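Local coordinates for protein anti-sigma-I factor RsgI3 (Clostridium thermocellum, PDB 6QE7) that probably holds the sigma factor SigI3 inactive until its extracellular sensing region, the pectin-binding pair of PA14 domains found here, meets plant polysaccharide, at residues D174-V186 with V258-L271. Numbering follows the deposited sequence.
Sequences DAINFNWDKDFPV and VEYCNYGEPAFIKL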
ATOM      1  N   ASP A 174      15.508  -8.812  -5.540  1.00 32.72           N
ATOM      2  CA  ASP A 174      14.716  -7.997  -6.491  1.00 39.07           C
ATOM      3  C   ASP A 174      13.461  -8.762  -6.911  1.00 38.47           C
ATOM      4  O   ASP A 174      12.451  -8.159  -7.230  1.00 31.99           O
ATOM      5  CB  ASP A 174      15.557  -7.638  -7.715  1.00 40.75           C
ATOM      6  CG  ASP A 174      16.655  -6.666  -7.355  1.00 53.78           C
ATOM      7  OD1 ASP A 174      16.678  -6.183  -6.169  1.00 58.35           O
ATOM      8  OD2 ASP A 174      17.497  -6.403  -8.244  1.00 67.77           O
ATOM      9  N   ALA A 175      13.542 -10.072  -6.970  1.00 34.45           N
ATOM     10  CA  ALA A 175      12.421 -10.911  -7.412  1.00 36.01           C
ATOM     11  C   ALA A 175      12.729 -12.347  -7.029  1.00 38.47           C
ATOM     12  O   ALA A 175      13.846 -12.623  -6.510  1.00 36.61           O
ATOM     13  CB  ALA A 175      12.237 -10.766  -8.896  1.00 35.28           C
ATOM     14  N   ILE A 176      11.756 -13.213  -7.210  1.00 33.14           N
ATOM     15  CA  ILE A 176      11.959 -14.644  -6.897  1.00 34.03           C
ATOM     16  C   ILE A 176      12.143 -15.314  -8.249  1.00 32.56           C
ATOM     17  O   ILE A 176      11.147 -15.702  -8.902  1.00 31.84           O
ATOM     18  CB  ILE A 176      10.836 -15.238  -6.045  1.00 36.04           C
ATOM     19  CG1 ILE A 176      10.612 -14.441  -4.757  1.00 36.88           C
ATOM     20  CG2 ILE A 176      11.132 -16.724  -5.744  1.00 39.73           C
ATOM     21  CD1 ILE A 176       9.541 -14.997  -3.898  1.00 33.54           C
ATOM     22  N   ASN A 177      13.397 -15.352  -8.671  1.00 32.41           N
ATOM     23  CA  ASN A 177      13.782 -15.858 -10.001  1.00 37.77           C
ATOM     24  C   ASN A 177      15.220 -16.361  -9.950  1.00 30.87           C
ATOM     25  O   ASN A 177      16.130 -15.595 -10.340  1.00 37.40           O
ATOM     26  CB  ASN A 177      13.677 -14.748 -11.046  1.00 38.14           C
ATOM     27  CG  ASN A 177      13.758 -15.307 -12.449  1.00 41.90           C
ATOM     28  OD1 ASN A 177      13.785 -16.533 -12.643  1.00 45.36           O
ATOM     29  ND2 ASN A 177      13.881 -14.411 -13.411  1.00 34.90           N
ATOM     30  N   PHE A 178      15.426 -17.527  -9.373  1.00 35.41           N
ATOM     31  CA  PHE A 178      16.783 -18.027  -9.047  1.00 35.03           C
ATOM     32  C   PHE A 178      16.981 -19.405  -9.667  1.00 36.15           C
ATOM     33  O   PHE A 178      16.105 -20.310  -9.563  1.00 43.74           O
ATOM     34  CB  PHE A 178      17.011 -18.022  -7.540  1.00 42.03           C
ATOM     35  CG  PHE A 178      17.147 -16.646  -6.944  1.00 42.32           C
ATOM     36  CD1 PHE A 178      18.290 -15.894  -7.151  1.00 39.95           C
ATOM     37  CD2 PHE A 178      16.110 -16.083  -6.194  1.00 46.28           C
ATOM     38  CE1 PHE A 178      18.447 -14.664  -6.544  1.00 38.72           C
ATOM     39  CE2 PHE A 178      16.243 -14.829  -5.615  1.00 35.67           C
ATOM     40  CZ  PHE A 178      17.402 -14.109  -5.823  1.00 45.84           C
ATOM     41  N   ASN A 179      18.049 -19.499 -10.448  1.00 42.18           N
ATOM     42  CA  ASN A 179      18.640 -20.762 -10.949  1.00 52.65           C
ATOM     43  C   ASN A 179      20.031 -20.825 -10.301  1.00 50.14           C
ATOM     44  O   ASN A 179      20.979 -20.161 -10.805  1.00 43.45           O
ATOM     45  CB  ASN A 179      18.617 -20.806 -12.473  1.00 54.18           C
ATOM     46  CG  ASN A 179      19.387 -21.983 -13.039  1.00 58.83           C
ATOM     47  OD1 ASN A 179      19.262 -23.127 -12.610  1.00 53.19           O
ATOM     48  ND2 ASN A 179      20.166 -21.720 -14.064  1.00 75.84           N
ATOM     49  N   TRP A 180      20.152 -21.446  -9.134  1.00 39.91           N
ATOM     50  CA  TRP A 180      21.453 -21.433  -8.414  1.00 44.19           C
ATOM     51  C   TRP A 180      22.414 -22.510  -8.942  1.00 52.04           C
ATOM     52  O   TRP A 180      23.619 -22.200  -8.974  1.00 71.24           O
ATOM     53  CB  TRP A 180      21.242 -21.528  -6.926  1.00 42.68           C
ATOM     54  CG  TRP A 180      20.771 -20.237  -6.342  1.00 43.22           C
ATOM     55  CD1 TRP A 180      21.383 -19.025  -6.388  1.00 39.91           C
ATOM     56  CD2 TRP A 180      19.553 -20.047  -5.619  1.00 41.14           C
ATOM     57  NE1 TRP A 180      20.642 -18.098  -5.719  1.00 39.64           N
ATOM     58  CE2 TRP A 180      19.533 -18.707  -5.208  1.00 44.85           C
ATOM     59  CE3 TRP A 180      18.475 -20.878  -5.288  1.00 38.90           C
ATOM     60  CZ2 TRP A 180      18.469 -18.187  -4.471  1.00 47.81           C
ATOM     61  CZ3 TRP A 180      17.433 -20.368  -4.560  1.00 42.60           C
ATOM     62  CH2 TRP A 180      17.436 -19.037  -4.140  1.00 43.99           C
ATOM     63  N   ASP A 181      21.937 -23.631  -9.497  1.00 62.83           N
ATOM     64  CA  ASP A 181      22.732 -24.357 -10.540  1.00 79.69           C
ATOM     65  C   ASP A 181      24.014 -24.882  -9.893  1.00 90.37           C
ATOM     66  O   ASP A 181      25.079 -24.619 -10.505  1.00 76.48           O
ATOM     67  CB  ASP A 181      23.250 -23.418 -11.650  1.00 73.87           C
ATOM     68  CG  ASP A 181      22.792 -23.659 -13.082  1.00 74.17           C
ATOM     69  OD1 ASP A 181      21.894 -24.505 -13.312  1.00 75.53           O
ATOM     70  OD2 ASP A 181      23.329 -22.941 -13.966  1.00 72.34           O
ATOM     71  N   LYS A 182      23.888 -25.390  -8.650  1.00 90.88           N
ATOM     72  CA  LYS A 182      24.901 -26.088  -7.800  1.00 80.91           C
ATOM     73  C   LYS A 182      25.770 -25.143  -6.946  1.00 79.03           C
ATOM     74  O   LYS A 182      26.323 -25.683  -5.959  1.00 84.16           O
ATOM     75  CB  LYS A 182      25.821 -27.020  -8.603  1.00 94.64           C
ATOM     76  CG  LYS A 182      26.028 -28.370  -7.938  1.00100.22           C
ATOM     77  CD  LYS A 182      24.704 -29.114  -7.734  1.00103.12           C
ATOM     78  CE  LYS A 182      24.677 -29.946  -6.469  1.00112.90           C
ATOM     79  NZ  LYS A 182      23.389 -30.649  -6.234  1.00105.94           N
ATOM     80  N   ASP A 183      25.951 -23.848  -7.301  1.00 65.66           N
ATOM     81  CA  ASP A 183      26.664 -22.819  -6.471  1.00 52.00           C
ATOM     82  C   ASP A 183      25.667 -22.264  -5.466  1.00 49.49           C
ATOM     83  O   ASP A 183      25.015 -21.243  -5.752  1.00 53.19           O
ATOM     84  CB  ASP A 183      27.249 -21.687  -7.319  1.00 54.23           C
ATOM     85  CG  ASP A 183      27.791 -22.204  -8.645  1.00 68.39           C
ATOM     86  OD1 ASP A 183      26.972 -22.440  -9.588  1.00 71.29           O
ATOM     87  OD2 ASP A 183      29.021 -22.417  -8.711  1.00 62.98           O
ATOM     88  N   PHE A 184      25.503 -22.938  -4.347  1.00 52.56           N
ATOM     89  CA  PHE A 184      24.409 -22.643  -3.386  1.00 41.95           C
ATOM     90  C   PHE A 184      24.522 -21.218  -2.893  1.00 36.00           C
ATOM     91  O   PHE A 184      25.579 -20.723  -2.557  1.00 38.16           O
ATOM     92  CB  PHE A 184      24.411 -23.628  -2.214  1.00 43.78           C
ATOM     93  CG  PHE A 184      24.280 -25.060  -2.647  1.00 38.84           C
ATOM     94  CD1 PHE A 184      23.148 -25.483  -3.305  1.00 37.49           C
ATOM     95  CD2 PHE A 184      25.356 -25.925  -2.548  1.00 39.36           C
ATOM     96  CE1 PHE A 184      23.029 -26.786  -3.745  1.00 38.07           C
ATOM     97  CE2 PHE A 184      25.238 -27.229  -2.968  1.00 35.38           C
ATOM     98  CZ  PHE A 184      24.064 -27.675  -3.525  1.00 41.50           C
ATOM     99  N   PRO A 185      23.389 -20.530  -2.684  1.00 37.10           N
ATOM    100  CA  PRO A 185      23.436 -19.175  -2.167  1.00 35.86           C
ATOM    101  C   PRO A 185      23.929 -19.029  -0.719  1.00 33.54           C
ATOM    102  O   PRO A 185      24.174 -17.906  -0.236  1.00 31.07           O
ATOM    103  CB  PRO A 185      22.006 -18.647  -2.403  1.00 38.91           C
ATOM    104  CG  PRO A 185      21.164 -19.898  -2.390  1.00 41.61           C
ATOM    105  CD  PRO A 185      22.042 -21.010  -2.955  1.00 41.58           C
ATOM    106  N   VAL A 186      24.104 -20.129  -0.012  1.00 36.94           N
ATOM    107  CA  VAL A 186      24.430 -20.114   1.433  1.00 36.11           C
ATOM    108  C   VAL A 186      25.657 -21.021   1.543  1.00 40.39           C
ATOM    109  O   VAL A 186      25.591 -22.103   0.954  1.00 37.67           O
ATOM    110  CB  VAL A 186      23.241 -20.648   2.259  1.00 38.11           C
ATOM    111  CG1 VAL A 186      23.497 -20.595   3.762  1.00 32.16           C
ATOM    112  CG2 VAL A 186      21.983 -19.898   1.935  1.00 43.72           C
ATOM    113  N   VAL A 258       6.783 -16.370   0.752  1.00 29.81           N
ATOM    114  CA  VAL A 258       7.261 -17.516  -0.039  1.00 31.64           C
ATOM    115  C   VAL A 258       8.369 -18.190   0.786  1.00 33.38           C
ATOM    116  O   VAL A 258       9.315 -17.491   1.283  1.00 29.05           O
ATOM    117  CB  VAL A 258       7.743 -17.126  -1.460  1.00 32.32           C
ATOM    118  CG1 VAL A 258       8.255 -18.332  -2.266  1.00 32.85           C
ATOM    119  CG2 VAL A 258       6.638 -16.496  -2.266  1.00 35.69           C
ATOM    120  N   GLU A 259       8.255 -19.513   0.908  1.00 35.36           N
ATOM    121  CA  GLU A 259       9.262 -20.394   1.577  1.00 37.58           C
ATOM    122  C   GLU A 259       9.731 -21.466   0.563  1.00 32.12           C
ATOM    123  O   GLU A 259       8.912 -22.049  -0.197  1.00 32.74           O
ATOM    124  CB  GLU A 259       8.731 -20.967   2.899  1.00 35.30           C
ATOM    125  CG  GLU A 259       8.605 -19.981   4.060  1.00 34.89           C
ATOM    126  CD  GLU A 259       7.930 -20.454   5.357  1.00 35.80           C
ATOM    127  OE1 GLU A 259       7.316 -21.539   5.366  1.00 42.71           O
ATOM    128  OE2 GLU A 259       7.947 -19.688   6.327  1.00 44.33           O
ATOM    129  N   TYR A 260      11.038 -21.699   0.558  1.00 35.28           N
ATOM    130  CA  TYR A 260      11.741 -22.642  -0.344  1.00 35.20           C
ATOM    131  C   TYR A 260      12.694 -23.491   0.506  1.00 34.28           C
ATOM    132  O   TYR A 260      13.449 -22.966   1.317  1.00 31.70           O
ATOM    133  CB  TYR A 260      12.573 -21.906  -1.403  1.00 31.83           C
ATOM    134  CG  TYR A 260      13.377 -22.823  -2.289  1.00 32.41           C
ATOM    135  CD1 TYR A 260      12.717 -23.738  -3.086  1.00 34.56           C
ATOM    136  CD2 TYR A 260      14.756 -22.842  -2.318  1.00 40.69           C
ATOM    137  CE1 TYR A 260      13.394 -24.615  -3.906  1.00 42.66           C
ATOM    138  CE2 TYR A 260      15.459 -23.777  -3.081  1.00 42.14           C
ATOM    139  CZ  TYR A 260      14.779 -24.660  -3.896  1.00 45.43           C
ATOM    140  OH  TYR A 260      15.381 -25.590  -4.720  1.00 44.78           O
ATOM    141  N   CYS A 261      12.717 -24.781   0.259  1.00 36.66           N
ATOM    142  CA  CYS A 261      13.765 -25.639   0.826  1.00 37.05           C
ATOM    143  C   CYS A 261      14.367 -26.483  -0.309  1.00 39.51           C
ATOM    144  O   CYS A 261      13.713 -26.945  -1.200  1.00 39.52           O
ATOM    145  CB  CYS A 261      13.245 -26.394   2.033  1.00 37.01           C
ATOM    146  SG  CYS A 261      11.999 -27.654   1.663  1.00 49.23           S
ATOM    147  N   ASN A 262      15.659 -26.523  -0.295  1.00 38.53           N
ATOM    148  CA  ASN A 262      16.499 -27.413  -1.098  1.00 43.95           C
ATOM    149  C   ASN A 262      16.817 -28.688  -0.311  1.00 44.35           C
ATOM    150  O   ASN A 262      17.173 -28.592   0.883  1.00 46.79           O
ATOM    151  CB  ASN A 262      17.803 -26.679  -1.368  1.00 48.38           C
ATOM    152  CG  ASN A 262      18.363 -27.233  -2.631  1.00 52.46           C
ATOM    153  OD1 ASN A 262      17.628 -27.192  -3.622  1.00 45.17           O
ATOM    154  ND2 ASN A 262      19.565 -27.807  -2.552  1.00 46.06           N
ATOM    155  N   TYR A 263      16.767 -29.846  -0.942  1.00 48.73           N
ATOM    156  CA  TYR A 263      17.054 -31.128  -0.241  1.00 52.22           C
ATOM    157  C   TYR A 263      18.376 -31.754  -0.780  1.00 51.70           C
ATOM    158  O   TYR A 263      18.809 -32.958  -0.468  1.00 52.22           O
ATOM    159  CB  TYR A 263      15.809 -32.012  -0.366  1.00 49.47           C
ATOM    160  CG  TYR A 263      14.540 -31.566   0.320  1.00 56.35           C
ATOM    161  CD1 TYR A 263      14.437 -31.624   1.703  1.00 57.70           C
ATOM    162  CD2 TYR A 263      13.400 -31.169  -0.400  1.00 54.11           C
ATOM    163  CE1 TYR A 263      13.254 -31.288   2.357  1.00 62.89           C
ATOM    164  CE2 TYR A 263      12.197 -30.872   0.233  1.00 47.93           C
ATOM    165  CZ  TYR A 263      12.125 -30.944   1.621  1.00 52.45           C
ATOM    166  OH  TYR A 263      11.005 -30.642   2.344  1.00 44.56           O
ATOM    167  N   GLY A 264      19.088 -30.948  -1.554  1.00 54.70           N
ATOM    168  CA  GLY A 264      20.479 -31.237  -1.955  1.00 58.48           C
ATOM    169  C   GLY A 264      20.648 -31.146  -3.456  1.00 54.19           C
ATOM    170  O   GLY A 264      21.838 -31.155  -3.918  1.00 43.51           O
ATOM    171  N   GLU A 265      19.528 -31.048  -4.192  1.00 57.21           N
ATOM    172  CA  GLU A 265      19.538 -30.907  -5.672  1.00 59.72           C
ATOM    173  C   GLU A 265      20.202 -29.568  -5.993  1.00 52.66           C
ATOM    174  O   GLU A 265      20.401 -28.752  -5.092  1.00 54.87           O
ATOM    175  CB  GLU A 265      18.127 -31.061  -6.237  1.00 61.91           C
ATOM    176  CG  GLU A 265      17.712 -32.512  -6.355  1.00 66.88           C
ATOM    177  CD  GLU A 265      17.331 -33.146  -5.021  1.00 84.32           C
ATOM    178  OE1 GLU A 265      16.944 -32.387  -4.101  1.00101.46           O
ATOM    179  OE2 GLU A 265      17.434 -34.394  -4.884  1.00 91.12           O
ATOM    180  N   PRO A 266      20.610 -29.311  -7.261  1.00 56.34           N
ATOM    181  CA  PRO A 266      20.965 -27.959  -7.684  1.00 53.03           C
ATOM    182  C   PRO A 266      19.691 -27.113  -7.537  1.00 47.73           C
ATOM    183  O   PRO A 266      18.605 -27.626  -7.919  1.00 38.41           O
ATOM    184  CB  PRO A 266      21.392 -28.089  -9.148  1.00 56.80           C
ATOM    185  CG  PRO A 266      20.801 -29.418  -9.610  1.00 64.05           C
ATOM    186  CD  PRO A 266      20.666 -30.280  -8.372  1.00 64.74           C
ATOM    187  N   ALA A 267      19.825 -25.942  -6.883  1.00 43.04           N
ATOM    188  CA  ALA A 267      18.665 -25.201  -6.335  1.00 39.85           C
ATOM    189  C   ALA A 267      18.087 -24.316  -7.446  1.00 39.54           C
ATOM    190  O   ALA A 267      18.858 -23.719  -8.202  1.00 40.51           O
ATOM    191  CB  ALA A 267      19.040 -24.376  -5.149  1.00 44.79           C
ATOM    192  N   PHE A 268      16.772 -24.196  -7.476  1.00 43.06           N
ATOM    193  CA  PHE A 268      16.028 -23.407  -8.483  1.00 43.06           C
ATOM    194  C   PHE A 268      14.706 -23.018  -7.856  1.00 38.48           C
ATOM    195  O   PHE A 268      14.045 -23.925  -7.382  1.00 38.88           O
ATOM    196  CB  PHE A 268      15.760 -24.263  -9.715  1.00 37.71           C
ATOM    197  CG  PHE A 268      15.229 -23.608 -10.955  1.00 43.77           C
ATOM    198  CD1 PHE A 268      13.875 -23.339 -11.089  1.00 51.00           C
ATOM    199  CD2 PHE A 268      16.068 -23.328 -12.030  1.00 53.49           C
ATOM    200  CE1 PHE A 268      13.381 -22.767 -12.258  1.00 52.22           C
ATOM    201  CE2 PHE A 268      15.572 -22.772 -13.209  1.00 52.92           C
ATOM    202  CZ  PHE A 268      14.224 -22.509 -13.325  1.00 51.77           C
ATOM    203  N   ILE A 269      14.338 -21.752  -7.928  1.00 40.43           N
ATOM    204  CA  ILE A 269      12.926 -21.344  -7.668  1.00 41.58           C
ATOM    205  C   ILE A 269      12.580 -20.065  -8.449  1.00 32.43           C
ATOM    206  O   ILE A 269      13.337 -19.050  -8.368  1.00 33.87           O
ATOM    207  CB  ILE A 269      12.695 -21.216  -6.153  1.00 39.01           C
ATOM    208  CG1 ILE A 269      11.249 -20.772  -5.854  1.00 43.17           C
ATOM    209  CG2 ILE A 269      13.761 -20.293  -5.584  1.00 35.82           C
ATOM    210  CD1 ILE A 269      10.891 -20.801  -4.440  1.00 40.69           C
ATOM    211  N   LYS A 270      11.487 -20.126  -9.204  1.00 44.83           N
ATOM    212  CA  LYS A 270      10.852 -18.938  -9.871  1.00 42.99           C
ATOM    213  C   LYS A 270       9.439 -18.800  -9.296  1.00 37.92           C
ATOM    214  O   LYS A 270       8.835 -19.862  -9.082  1.00 36.93           O
ATOM    215  CB  LYS A 270      10.773 -19.124 -11.390  1.00 45.42           C
ATOM    216  CG  LYS A 270      12.090 -19.126 -12.163  1.00 58.15           C
ATOM    217  CD  LYS A 270      11.968 -19.590 -13.627  1.00 67.35           C
ATOM    218  CE  LYS A 270      13.115 -19.191 -14.558  1.00 75.57           C
ATOM    219  NZ  LYS A 270      14.456 -19.123 -13.908  1.00 65.59           N
ATOM    220  N   LEU A 271       8.946 -17.560  -9.075  1.00 37.68           N
ATOM    221  CA  LEU A 271       7.509 -17.264  -8.742  1.00 30.20           C
ATOM    222  C   LEU A 271       6.958 -16.502  -9.932  1.00 30.57           C
ATOM    223  O   LEU A 271       7.583 -15.487 -10.338  1.00 31.87           O
ATOM    224  CB  LEU A 271       7.364 -16.480  -7.422  1.00 30.10           C
ATOM    225  CG  LEU A 271       5.944 -16.062  -7.031  1.00 28.47           C
ATOM    226  CD1 LEU A 271       5.119 -17.269  -6.589  1.00 29.32           C
ATOM    227  CD2 LEU A 271       5.960 -15.012  -5.964  1.00 27.73           C
TER
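Phe178 and Ile269 form the hydrogen-bonded pair of a short antiparallel ladder at the edge of one sheet in the second PA14 domain, a β-sandwich. Phe178 N gives to Ile269 O at 2.8 Å, and Ile269 N returns the bond to Phe178 O. The ladder runs on through Leu271 N to Ile176 O at one end and Trp180 N to Ala267 O at the other, where the 177-179 strand leaves through a type I' turn, Trp180 to Asp183.

Apolar side chains fill the space between the ladder and strand 254-263 of the facing sheet. Ile176 meets Val258 tip to tip, CD1 to CG2 3.7 Å. The indole of Trp180 takes the Ala267 methyl at its edge, CE3 to CB 3.5 Å, and runs side by side with Ile269, while Pro185 CG sits over the middle of one indole face and Phe178 CB lies nearer the rim of the other.

On the opposite face of the ladder, Asn179 OD1 lies in plane at the edge of the Phe268 ring, and Lys270 NZ bonds Asn177 OD1 in the carbonyl plane. Within the turn, the poorly ordered Lys182 bends its chain over Pro266 and places NZ on a lone pair of Gly264 O, 2.8 Å away.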